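Local coordinates for uncharacterized protein (Deinococcus radiodurans, PDB 3M33) that is of unknown function but probably acts as a methyltransferase, transferring methyl groups to a substrate not yet identified, at residues E97-P105 / I125-A133; G158-V169 / R207-L218. All blocks are in the same frame, centred on the assembly; numbering follows the deposited sequence.

Contact 1 of 2, residues E97-P105 / I125-A133; sequences EWNGKGELP and ILRLPELAA. With SO4 (sulfate ion), chain D; SO4 (sulfate ion), chain H.
Arg127 grips Gly102 O of the loop 97-105 by folding its chain back twice, at chi2 (-60°) and chi3 (-65°), and the path from CB outward accounts for the polar part of the contact. CB points toward the loop, but it is beyond CD that the partners begin. NE turns back to its own segment and donates to Glu130 OE1 at 2.8 Å, while NH2 reaches Glu130 OE2 at 3.0 Å, a side-on salt bridge that fixes the rotation of the guanidinium. NH2 and NH1 close end-on upon Gly102 O, with NH1 at 2.9 Å from it. NH1 also holds a water that donates to Gly100 O. Over one guanidinium face lies Leu104, its CD2 3.7 Å from Arg127 NH2, and the same methyl packs on CD2 of Leu131. The Trp98 indole, sandwiched between Gly100 CA and Pro105 CD, approaches obliquely, planes 73° apart, with its CZ2 3.9 Å from Arg127 NH1. Trp98 also meets Tyr76 edge-to-face. The contact thus ties the loop leaving strand 94-97, an outermost strand of the sheet, to the short helix 128-131, whose Leu128 packs against helix 149-156 and strand 136-142.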
loop_
_atom_site.group_PDB
_atom_site.type_symbol
_atom_site.label_atom_id
_atom_site.label_comp_id
_atom_site.label_asym_id
_atom_site.label_seq_id
_atom_site.Cartn_x
_atom_site.Cartn_y
_atom_site.Cartn_z
ATOM N N GLU A 97 -8.834 -9.989 -11.208
ATOM C CA GLU A 97 -9.705 -8.826 -11.177
ATOM C C GLU A 97 -10.719 -9.052 -10.081
ATOM O O GLU A 97 -11.549 -9.944 -10.183
ATOM C CB GLU A 97 -10.425 -8.694 -12.523
ATOM C CG GLU A 97 -11.200 -7.417 -12.691
ATOM C CD GLU A 97 -11.924 -7.366 -14.029
ATOM O OE1 GLU A 97 -12.994 -6.727 -14.099
ATOM O OE2 GLU A 97 -11.426 -7.965 -15.008
ATOM N N TRP A 98 -10.648 -8.259 -9.020
ATOM C CA TRP A 98 -11.507 -8.479 -7.870
ATOM C C TRP A 98 -11.680 -7.180 -7.097
ATOM O O TRP A 98 -10.734 -6.397 -6.956
ATOM C CB TRP A 98 -10.909 -9.572 -6.964
ATOM C CG TRP A 98 -11.839 -10.045 -5.885
ATOM C CD1 TRP A 98 -13.189 -10.183 -5.981
ATOM C CD2 TRP A 98 -11.488 -10.473 -4.560
ATOM N NE1 TRP A 98 -13.707 -10.655 -4.803
ATOM C CE2 TRP A 98 -12.686 -10.835 -3.909
ATOM C CE3 TRP A 98 -10.283 -10.565 -3.855
ATOM C CZ2 TRP A 98 -12.716 -11.290 -2.588
ATOM C CZ3 TRP A 98 -10.310 -11.019 -2.538
ATOM C CH2 TRP A 98 -11.518 -11.377 -1.921
ATOM N N ASN A 99 -12.890 -6.950 -6.599
ATOM C CA ASN A 99 -13.156 -5.786 -5.763
ATOM C C ASN A 99 -13.018 -6.125 -4.287
ATOM O O ASN A 99 -13.388 -5.328 -3.430
ATOM C CB ASN A 99 -14.567 -5.245 -6.011
ATOM C CG ASN A 99 -15.644 -6.235 -5.618
ATOM O OD1 ASN A 99 -15.343 -7.346 -5.191
ATOM N ND2 ASN A 99 -16.906 -5.844 -5.774
ATOM N N GLY A 100 -12.497 -7.311 -3.990
ATOM C CA GLY A 100 -12.294 -7.721 -2.608
ATOM C C GLY A 100 -13.557 -8.141 -1.857
ATOM O O GLY A 100 -13.501 -8.387 -0.650
ATOM N N LYS A 101 -14.693 -8.230 -2.555
ATOM C CA LYS A 101 -15.963 -8.577 -1.905
ATOM C C LYS A 101 -16.574 -9.863 -2.429
ATOM O O LYS A 101 -16.260 -10.314 -3.531
ATOM C CB LYS A 101 -16.993 -7.456 -2.066
ATOM C CG LYS A 101 -16.836 -6.294 -1.088
ATOM C CD LYS A 101 -15.949 -5.222 -1.659
ATOM C CE LYS A 101 -15.908 -3.985 -0.775
ATOM N NZ LYS A 101 -14.865 -3.044 -1.279
ATOM N N GLY A 102 -17.477 -10.444 -1.648
ATOM C CA GLY A 102 -18.164 -11.651 -2.077
ATOM C C GLY A 102 -17.211 -12.829 -2.127
ATOM O O GLY A 102 -16.228 -12.862 -1.395
ATOM N N GLU A 103 -17.489 -13.797 -2.991
ATOM C CA GLU A 103 -16.653 -14.992 -3.056
ATOM C C GLU A 103 -15.275 -14.705 -3.646
ATOM O O GLU A 103 -15.101 -13.763 -4.421
ATOM C CB GLU A 103 -17.359 -16.107 -3.827
ATOM C CG GLU A 103 -18.458 -16.784 -3.011
ATOM C CD GLU A 103 -19.320 -17.721 -3.834
ATOM O OE1 GLU A 103 -18.914 -18.076 -4.965
ATOM O OE2 GLU A 103 -20.408 -18.106 -3.346
ATOM N N LEU A 104 -14.297 -15.518 -3.262
ATOM C CA LEU A 104 -12.949 -15.374 -3.781
ATOM C C LEU A 104 -12.948 -15.672 -5.271
ATOM O O LEU A 104 -13.693 -16.527 -5.740
ATOM C CB LEU A 104 -12.004 -16.341 -3.075
ATOM C CG LEU A 104 -12.051 -16.349 -1.550
ATOM C CD1 LEU A 104 -11.213 -17.511 -1.022
ATOM C CD2 LEU A 104 -11.563 -15.020 -1.004
ATOM N N PRO A 105 -12.109 -14.959 -6.023
ATOM C CA PRO A 105 -11.942 -15.243 -7.445
ATOM C C PRO A 105 -11.644 -16.709 -7.638
ATOM O O PRO A 105 -10.879 -17.292 -6.861
ATOM C CB PRO A 105 -10.704 -14.428 -7.810
ATOM C CG PRO A 105 -10.705 -13.307 -6.856
ATOM C CD PRO A 105 -11.241 -13.860 -5.573
ATOM N N ILE A 125 -8.331 -8.260 5.637
ATOM C CA ILE A 125 -8.024 -8.802 6.960
ATOM C C ILE A 125 -9.146 -9.730 7.410
ATOM O O ILE A 125 -8.907 -10.785 7.984
ATOM C CB ILE A 125 -7.813 -7.669 7.995
ATOM C CG1 ILE A 125 -6.501 -6.928 7.706
ATOM C CG2 ILE A 125 -7.774 -8.229 9.427
ATOM C CD1 ILE A 125 -6.321 -5.648 8.510
ATOM N N LEU A 126 -10.379 -9.345 7.113
ATOM C CA LEU A 126 -11.529 -10.110 7.557
ATOM C C LEU A 126 -11.684 -11.412 6.765
ATOM O O LEU A 126 -12.422 -12.296 7.176
ATOM C CB LEU A 126 -12.789 -9.248 7.495
ATOM C CG LEU A 126 -12.739 -8.057 8.450
ATOM C CD1 LEU A 126 -13.947 -7.124 8.263
ATOM C CD2 LEU A 126 -12.652 -8.557 9.890
ATOM N N ARG A 127 -10.961 -11.545 5.654
ATOM C CA ARG A 127 -10.964 -12.804 4.903
ATOM C C ARG A 127 -9.764 -13.702 5.241
ATOM O O ARG A 127 -9.598 -14.782 4.648
ATOM C CB ARG A 127 -10.998 -12.535 3.392
ATOM C CG ARG A 127 -11.998 -11.471 2.963
ATOM C CD ARG A 127 -13.422 -11.884 3.350
ATOM N NE ARG A 127 -13.839 -13.086 2.630
ATOM C CZ ARG A 127 -14.374 -13.067 1.412
ATOM N NH1 ARG A 127 -14.572 -11.904 0.800
ATOM N NH2 ARG A 127 -14.729 -14.201 0.816
ATOM N N LEU A 128 -8.928 -13.277 6.189
ATOM C CA LEU A 128 -7.728 -14.063 6.538
ATOM C C LEU A 128 -8.016 -15.530 6.910
ATOM O O LEU A 128 -7.267 -16.430 6.518
ATOM C CB LEU A 128 -6.877 -13.358 7.611
ATOM C CG LEU A 128 -6.085 -12.152 7.099
ATOM C CD1 LEU A 128 -5.391 -11.394 8.224
ATOM C CD2 LEU A 128 -5.090 -12.606 6.060
ATOM N N PRO A 129 -9.101 -15.780 7.665
ATOM C CA PRO A 129 -9.445 -17.177 7.947
ATOM C C PRO A 129 -9.632 -18.007 6.674
ATOM O O PRO A 129 -9.360 -19.204 6.691
ATOM C CB PRO A 129 -10.773 -17.070 8.713
ATOM C CG PRO A 129 -10.720 -15.707 9.368
ATOM C CD PRO A 129 -10.010 -14.832 8.335
ATOM N N GLU A 130 -10.077 -17.395 5.581
ATOM C CA GLU A 130 -10.241 -18.148 4.327
ATOM C C GLU A 130 -8.974 -18.173 3.464
ATOM O O GLU A 130 -8.850 -19.006 2.561
ATOM C CB GLU A 130 -11.393 -17.581 3.500
ATOM C CG GLU A 130 -12.673 -17.378 4.291
ATOM C CD GLU A 130 -13.601 -16.363 3.643
ATOM O OE1 GLU A 130 -13.947 -15.363 4.317
ATOM O OE2 GLU A 130 -13.972 -16.567 2.461
ATOM N N LEU A 131 -8.035 -17.270 3.740
ATOM C CA LEU A 131 -6.907 -17.059 2.835
ATOM C C LEU A 131 -5.580 -17.595 3.361
ATOM O O LEU A 131 -4.707 -17.969 2.579
ATOM C CB LEU A 131 -6.753 -15.568 2.516
ATOM C CG LEU A 131 -7.879 -14.921 1.722
ATOM C CD1 LEU A 131 -7.644 -13.446 1.628
ATOM C CD2 LEU A 131 -7.952 -15.537 0.339
ATOM N N ALA A 132 -5.429 -17.627 4.682
ATOM C CA ALA A 132 -4.130 -17.897 5.295
ATOM C C ALA A 132 -3.861 -19.357 5.640
ATOM O O ALA A 132 -4.692 -20.030 6.242
ATOM C CB ALA A 132 -3.944 -17.021 6.544
ATOM N N ALA A 133 -2.680 -19.833 5.263
ATOM C CA ALA A 133 -2.163 -21.092 5.775
ATOM C C ALA A 133 -1.859 -20.871 7.249
ATOM O O ALA A 133 -1.777 -19.725 7.691
ATOM C CB ALA A 133 -0.900 -21.474 5.038
HETATM S S SO4 D . -15.230 -7.720 -9.420
HETATM O O1 SO4 D . -14.283 -6.628 -9.622
HETATM O O2 SO4 D . -15.026 -8.709 -10.484
HETATM O O3 SO4 D . -15.011 -8.371 -8.130
HETATM O O4 SO4 D . -16.599 -7.189 -9.467
HETATM S S SO4 H . -9.646 -12.526 -13.448
HETATM O O1 SO4 H . -8.784 -13.708 -13.486
HETATM O O2 SO4 H . -10.696 -12.633 -14.461
HETATM O O3 SO4 H . -10.263 -12.422 -12.126
HETATM O O4 SO4 H . -8.858 -11.331 -13.728
HETATM O O HOH W 1 -14.780 -9.192 1.596
#

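Contact 2 of 2, residues G158-V169 / R207-L218; sequences GWDIVAEDHVSV and REERHLVLARQL. With SO4 (sulfate ion), chain I; SO4 (sulfate ion), chain E.
His166 and His211 form an offset stack across neighbouring strands, ring centroids 4.4 Å apart and planes 25° from parallel, with His166 CE1 over one face of His211. Val213 CG2 lies over the opposite face, and at the ring edge NE2 donates to Glu164 OE2 at 2.7 Å, on the anti lone pair. Glu164 runs out extended, CG anti to the backbone N (chi1 -178°), which carries its carboxylate to the ring edge, nearly coplanar with it. Both ND1 atoms are engaged too, His166 with Leu145 O and His211 with Val147 N. At the far end Gln217 CB sits over the five-membered ring of Trp159, a CH-pi contact at 3.8 Å from the centroid.

Strands 160-173 and 204-216 are adjacent and antiparallel in the mixed sheet, the latter also bordering strand 136-142; a classic beta bulge interrupts their ladder where Val162 and Ala163 both donate to Leu214 O. On the face bearing Leu212 and Leu214, Val167 CG2 meets Leu212 CD1 at 3.8 Å, and helix 36-45 packs there. Near Val169, Glu208 OE1 accepts from both NH1 and NH2 of Arg210, whose NE pairs with Glu35, while Glu208 OE2 bonds Tyr206 and His23. Replacing Glu208 by alanine removes the carboxylate, which would probably leave Arg210 relying on Glu35 and Glu209 O, and Tyr206 and His23 short of a partner. On the other face Ser168 OG accepts a hydrogen bond from Arg207 NE at 2.9 Å and donates one to Glu209 OE2 at 2.8 Å. Backbone bonds thus set the register, while paired charges and aromatic stacking fix how the polar side chains lie upon it.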
loop_
_atom_site.group_PDB
_atom_site.type_symbol
_atom_site.label_atom_id
_atom_site.label_comp_id
_atom_site.label_asym_id
_atom_site.label_seq_id
_atom_site.Cartn_x
_atom_site.Cartn_y
_atom_site.Cartn_z
ATOM N N GLY A 158 -8.984 -12.769 15.459
ATOM C CA GLY A 158 -8.104 -13.478 16.379
ATOM C C GLY A 158 -6.648 -13.570 15.943
ATOM O O GLY A 158 -5.978 -14.566 16.222
ATOM N N TRP A 159 -6.155 -12.537 15.263
ATOM C CA TRP A 159 -4.748 -12.474 14.864
ATOM C C TRP A 159 -3.926 -11.592 15.812
ATOM O O TRP A 159 -4.450 -10.640 16.381
ATOM C CB TRP A 159 -4.628 -11.971 13.415
ATOM C CG TRP A 159 -4.836 -13.069 12.411
ATOM C CD1 TRP A 159 -5.849 -13.992 12.405
ATOM C CD2 TRP A 159 -4.006 -13.379 11.283
ATOM N NE1 TRP A 159 -5.695 -14.853 11.351
ATOM C CE2 TRP A 159 -4.574 -14.499 10.643
ATOM C CE3 TRP A 159 -2.833 -12.821 10.754
ATOM C CZ2 TRP A 159 -4.017 -15.068 9.499
ATOM C CZ3 TRP A 159 -2.277 -13.389 9.628
ATOM C CH2 TRP A 159 -2.868 -14.500 9.009
ATOM N N ASP A 160 -2.641 -11.907 15.969
ATOM C CA ASP A 160 -1.763 -11.142 16.848
ATOM C C ASP A 160 -0.839 -10.222 16.061
ATOM O O ASP A 160 -0.287 -10.613 15.032
ATOM C CB ASP A 160 -0.885 -12.078 17.665
ATOM C CG ASP A 160 -1.685 -13.035 18.504
ATOM O OD1 ASP A 160 -2.380 -12.566 19.425
ATOM O OD2 ASP A 160 -1.612 -14.255 18.242
ATOM N N ILE A 161 -0.637 -9.009 16.568
ATOM C CA ILE A 161 0.369 -8.132 15.995
ATOM C C ILE A 161 1.736 -8.546 16.529
ATOM O O ILE A 161 1.926 -8.664 17.732
ATOM C CB ILE A 161 0.069 -6.662 16.313
ATOM C CG1 ILE A 161 -1.197 -6.223 15.575
ATOM C CG2 ILE A 161 1.236 -5.776 15.912
ATOM C CD1 ILE A 161 -1.646 -4.828 15.924
ATOM N N VAL A 162 2.685 -8.804 15.642
ATOM C CA VAL A 162 4.024 -9.154 16.106
ATOM C C VAL A 162 5.017 -7.993 15.928
ATOM O O VAL A 162 6.039 -7.949 16.585
ATOM C CB VAL A 162 4.553 -10.472 15.479
ATOM C CG1 VAL A 162 3.584 -11.626 15.751
ATOM C CG2 VAL A 162 4.786 -10.322 14.014
ATOM N N ALA A 163 4.697 -7.040 15.062
ATOM C CA ALA A 163 5.544 -5.864 14.905
ATOM C C ALA A 163 4.713 -4.689 14.428
ATOM O O ALA A 163 3.838 -4.840 13.574
ATOM C CB ALA A 163 6.666 -6.119 13.921
ATOM N N GLU A 164 5.022 -3.509 14.951
ATOM C CA GLU A 164 4.253 -2.336 14.610
ATOM C C GLU A 164 5.128 -1.096 14.691
ATOM O O GLU A 164 5.853 -0.914 15.655
ATOM C CB GLU A 164 3.056 -2.236 15.552
ATOM C CG GLU A 164 2.136 -1.074 15.268
ATOM C CD GLU A 164 0.832 -1.162 16.062
ATOM O OE1 GLU A 164 0.817 -1.787 17.145
ATOM O OE2 GLU A 164 -0.180 -0.604 15.596
ATOM N N ASP A 165 5.039 -0.240 13.680
ATOM C CA ASP A 165 5.853 0.970 13.581
ATOM C C ASP A 165 4.969 2.161 13.260
ATOM O O ASP A 165 4.171 2.082 12.332
ATOM C CB ASP A 165 6.786 0.854 12.388
ATOM C CG ASP A 165 8.183 0.567 12.767
ATOM O OD1 ASP A 165 9.076 1.294 12.268
ATOM O OD2 ASP A 165 8.382 -0.395 13.547
ATOM N N HIS A 166 5.161 3.276 13.972
ATOM C CA HIS A 166 4.501 4.528 13.652
ATOM C C HIS A 166 5.600 5.482 13.226
ATOM O O HIS A 166 6.395 5.935 14.053
ATOM C CB HIS A 166 3.720 5.072 14.867
ATOM C CG HIS A 166 2.621 4.161 15.323
ATOM N ND1 HIS A 166 1.452 3.988 14.610
ATOM C CD2 HIS A 166 2.513 3.373 16.419
ATOM C CE1 HIS A 166 0.675 3.129 15.247
ATOM N NE2 HIS A 166 1.296 2.739 16.346
ATOM N N VAL A 167 5.644 5.759 11.924
ATOM C CA VAL A 167 6.757 6.462 11.296
ATOM C C VAL A 167 6.327 7.833 10.810
ATOM O O VAL A 167 5.222 7.996 10.273
ATOM C CB VAL A 167 7.248 5.696 10.039
ATOM C CG1 VAL A 167 8.586 6.254 9.567
ATOM C CG2 VAL A 167 7.373 4.221 10.328
ATOM N N SER A 168 7.210 8.813 10.950
ATOM C CA SER A 168 6.878 10.190 10.576
ATOM C C SER A 168 8.142 10.869 10.044
ATOM O O SER A 168 9.163 10.848 10.694
ATOM C CB SER A 168 6.360 10.947 11.802
ATOM O OG SER A 168 6.035 12.292 11.487
ATOM N N VAL A 169 8.074 11.464 8.863
ATOM C CA VAL A 169 9.252 12.073 8.250
ATOM C C VAL A 169 8.935 13.471 7.710
ATOM O O VAL A 169 7.920 13.678 7.047
ATOM C CB VAL A 169 9.778 11.184 7.111
ATOM C CG1 VAL A 169 11.077 11.761 6.530
ATOM C CG2 VAL A 169 10.024 9.794 7.645
ATOM N N ARG A 207 4.392 16.433 7.536
ATOM C CA ARG A 207 4.963 15.133 7.857
ATOM C C ARG A 207 4.414 14.060 6.928
ATOM O O ARG A 207 3.220 13.967 6.728
ATOM C CB ARG A 207 4.663 14.755 9.305
ATOM C CG ARG A 207 5.118 15.796 10.303
ATOM C CD ARG A 207 6.639 15.834 10.394
ATOM N NE ARG A 207 7.104 14.998 11.493
ATOM C CZ ARG A 207 7.822 15.444 12.514
ATOM N NH1 ARG A 207 8.183 14.607 13.481
ATOM N NH2 ARG A 207 8.181 16.722 12.563
ATOM N N GLU A 208 5.289 13.265 6.337
ATOM C CA GLU A 208 4.830 12.056 5.676
ATOM C C GLU A 208 4.808 10.982 6.755
ATOM O O GLU A 208 5.829 10.699 7.369
ATOM C CB GLU A 208 5.803 11.666 4.550
ATOM C CG GLU A 208 5.655 12.488 3.267
ATOM C CD GLU A 208 4.461 12.045 2.425
ATOM O OE1 GLU A 208 3.895 10.959 2.715
ATOM O OE2 GLU A 208 4.097 12.771 1.470
ATOM N N GLU A 209 3.658 10.370 6.990
ATOM C CA GLU A 209 3.559 9.416 8.084
ATOM C C GLU A 209 3.039 8.058 7.627
ATOM O O GLU A 209 2.232 7.974 6.715
ATOM C CB GLU A 209 2.696 10.003 9.215
ATOM C CG GLU A 209 3.105 11.421 9.552
ATOM C CD GLU A 209 2.516 11.941 10.859
ATOM O OE1 GLU A 209 1.293 11.837 11.057
ATOM O OE2 GLU A 209 3.294 12.451 11.686
ATOM N N ARG A 210 3.511 6.991 8.264
ATOM C CA ARG A 210 3.103 5.645 7.884
ATOM C C ARG A 210 2.865 4.779 9.115
ATOM O O ARG A 210 3.477 4.993 10.154
ATOM C CB ARG A 210 4.162 4.982 7.000
ATOM C CG ARG A 210 4.526 5.770 5.749
ATOM C CD ARG A 210 3.467 5.648 4.626
ATOM N NE ARG A 210 3.967 6.284 3.406
ATOM C CZ ARG A 210 3.903 7.590 3.177
ATOM N NH1 ARG A 210 3.347 8.382 4.090
ATOM N NH2 ARG A 210 4.408 8.113 2.059
ATOM N N HIS A 211 1.978 3.800 8.981
ATOM C CA HIS A 211 1.685 2.856 10.052
ATOM C C HIS A 211 1.976 1.452 9.537
ATOM O O HIS A 211 1.232 0.938 8.712
ATOM C CB HIS A 211 0.197 2.955 10.413
ATOM C CG HIS A 211 -0.221 2.087 11.557
ATOM N ND1 HIS A 211 -1.550 1.861 11.866
ATOM C CD2 HIS A 211 0.499 1.411 12.483
ATOM C CE1 HIS A 211 -1.625 1.078 12.926
ATOM N NE2 HIS A 211 -0.399 0.781 13.316
ATOM N N LEU A 212 3.047 0.828 10.019
ATOM C CA LEU A 212 3.403 -0.521 9.575
ATOM C C LEU A 212 2.897 -1.554 10.552
ATOM O O LEU A 212 3.045 -1.382 11.763
ATOM C CB LEU A 212 4.920 -0.686 9.469
ATOM C CG LEU A 212 5.734 -0.061 8.349
ATOM C CD1 LEU A 212 5.633 1.454 8.372
ATOM C CD2 LEU A 212 7.191 -0.498 8.484
ATOM N N VAL A 213 2.332 -2.642 10.033
ATOM C CA VAL A 213 1.797 -3.692 10.882
ATOM C C VAL A 213 2.169 -5.052 10.307
ATOM O O VAL A 213 1.899 -5.338 9.142
ATOM C CB VAL A 213 0.240 -3.592 11.012
ATOM C CG1 VAL A 213 -0.326 -4.772 11.771
ATOM C CG2 VAL A 213 -0.164 -2.300 11.694
ATOM N N LEU A 214 2.809 -5.878 11.121
ATOM C CA LEU A 214 3.022 -7.275 10.773
ATOM C C LEU A 214 2.254 -8.089 11.804
ATOM O O LEU A 214 2.403 -7.878 13.011
ATOM C CB LEU A 214 4.519 -7.609 10.844
ATOM C CG LEU A 214 4.928 -9.058 10.564
ATOM C CD1 LEU A 214 4.572 -9.403 9.129
ATOM C CD2 LEU A 214 6.420 -9.253 10.787
ATOM N N ALA A 215 1.415 -9.000 11.335
ATOM C CA ALA A 215 0.569 -9.779 12.229
ATOM C C ALA A 215 0.620 -11.256 11.857
ATOM O O ALA A 215 1.015 -11.618 10.745
ATOM C CB ALA A 215 -0.866 -9.270 12.160
ATOM N N ARG A 216 0.214 -12.110 12.787
ATOM C CA ARG A 216 0.129 -13.527 12.508
ATOM C C ARG A 216 -0.773 -14.164 13.561
ATOM O O ARG A 216 -0.975 -13.601 14.643
ATOM C CB ARG A 216 1.531 -14.137 12.495
ATOM C CG ARG A 216 1.715 -15.353 13.371
ATOM C CD ARG A 216 3.197 -15.569 13.696
ATOM N NE ARG A 216 3.885 -16.342 12.670
ATOM C CZ ARG A 216 5.174 -16.660 12.722
ATOM N NH1 ARG A 216 5.912 -16.255 13.751
ATOM N NH2 ARG A 216 5.727 -17.377 11.749
ATOM N N GLN A 217 -1.359 -15.312 13.250
ATOM C CA GLN A 217 -2.152 -15.979 14.267
ATOM C C GLN A 217 -1.273 -16.940 15.043
ATOM O O GLN A 217 -0.878 -17.983 14.525
ATOM C CB GLN A 217 -3.346 -16.712 13.678
ATOM C CG GLN A 217 -4.287 -17.207 14.757
ATOM C CD GLN A 217 -5.585 -17.730 14.200
ATOM O OE1 GLN A 217 -5.597 -18.619 13.343
ATOM N NE2 GLN A 217 -6.693 -17.181 14.683
ATOM N N LEU A 218 -0.943 -16.562 16.275
ATOM C CA LEU A 218 -0.125 -17.398 17.145
ATOM C C LEU A 218 -1.012 -18.420 17.852
ATOM O O LEU A 218 -0.617 -19.569 18.028
ATOM C CB LEU A 218 0.601 -16.533 18.178
ATOM C CG LEU A 218 1.493 -15.402 17.664
ATOM C CD1 LEU A 218 1.664 -14.334 18.720
ATOM C CD2 LEU A 218 2.836 -15.940 17.223
HETATM S S SO4 I . 6.650 9.905 -0.123
HETATM O O1 SO4 I . 7.056 8.637 -0.730
HETATM O O2 SO4 I . 5.215 10.126 -0.287
HETATM O O3 SO4 I . 6.981 9.879 1.297
HETATM O O4 SO4 I . 7.354 11.001 -0.780
HETATM S S SO4 E . 5.644 20.371 10.672
HETATM O O1 SO4 E . 6.072 19.070 11.186
HETATM O O2 SO4 E . 6.451 20.730 9.510
HETATM O O3 SO4 E . 4.234 20.316 10.284
HETATM O O4 SO4 E . 5.829 21.391 11.703
#

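Overall arrangement
Contact 2 lies within the mixed sheet; contact 1 lies beside it, joining a loop after edge strand 94-97 to a short helix. Contact 2 buries 1166 Å² through a long ladder of backbone bonds; contact 1 buries only 256 Å², with no backbone-to-backbone bond between its segments, through one arginine and a leucine pair. Neither is wholly core: each is partly buried, contact 1 lying about 17 Å and contact 2 about 13 Å from the chain centre. Their centres are 21 Å apart, yet they touch, for Trp159 of contact 2 packs against Leu128 and Ala132 of contact 1. Here backbone bonds chiefly join the strands, whereas a side chain reaching a backbone carbonyl joins loop and helix.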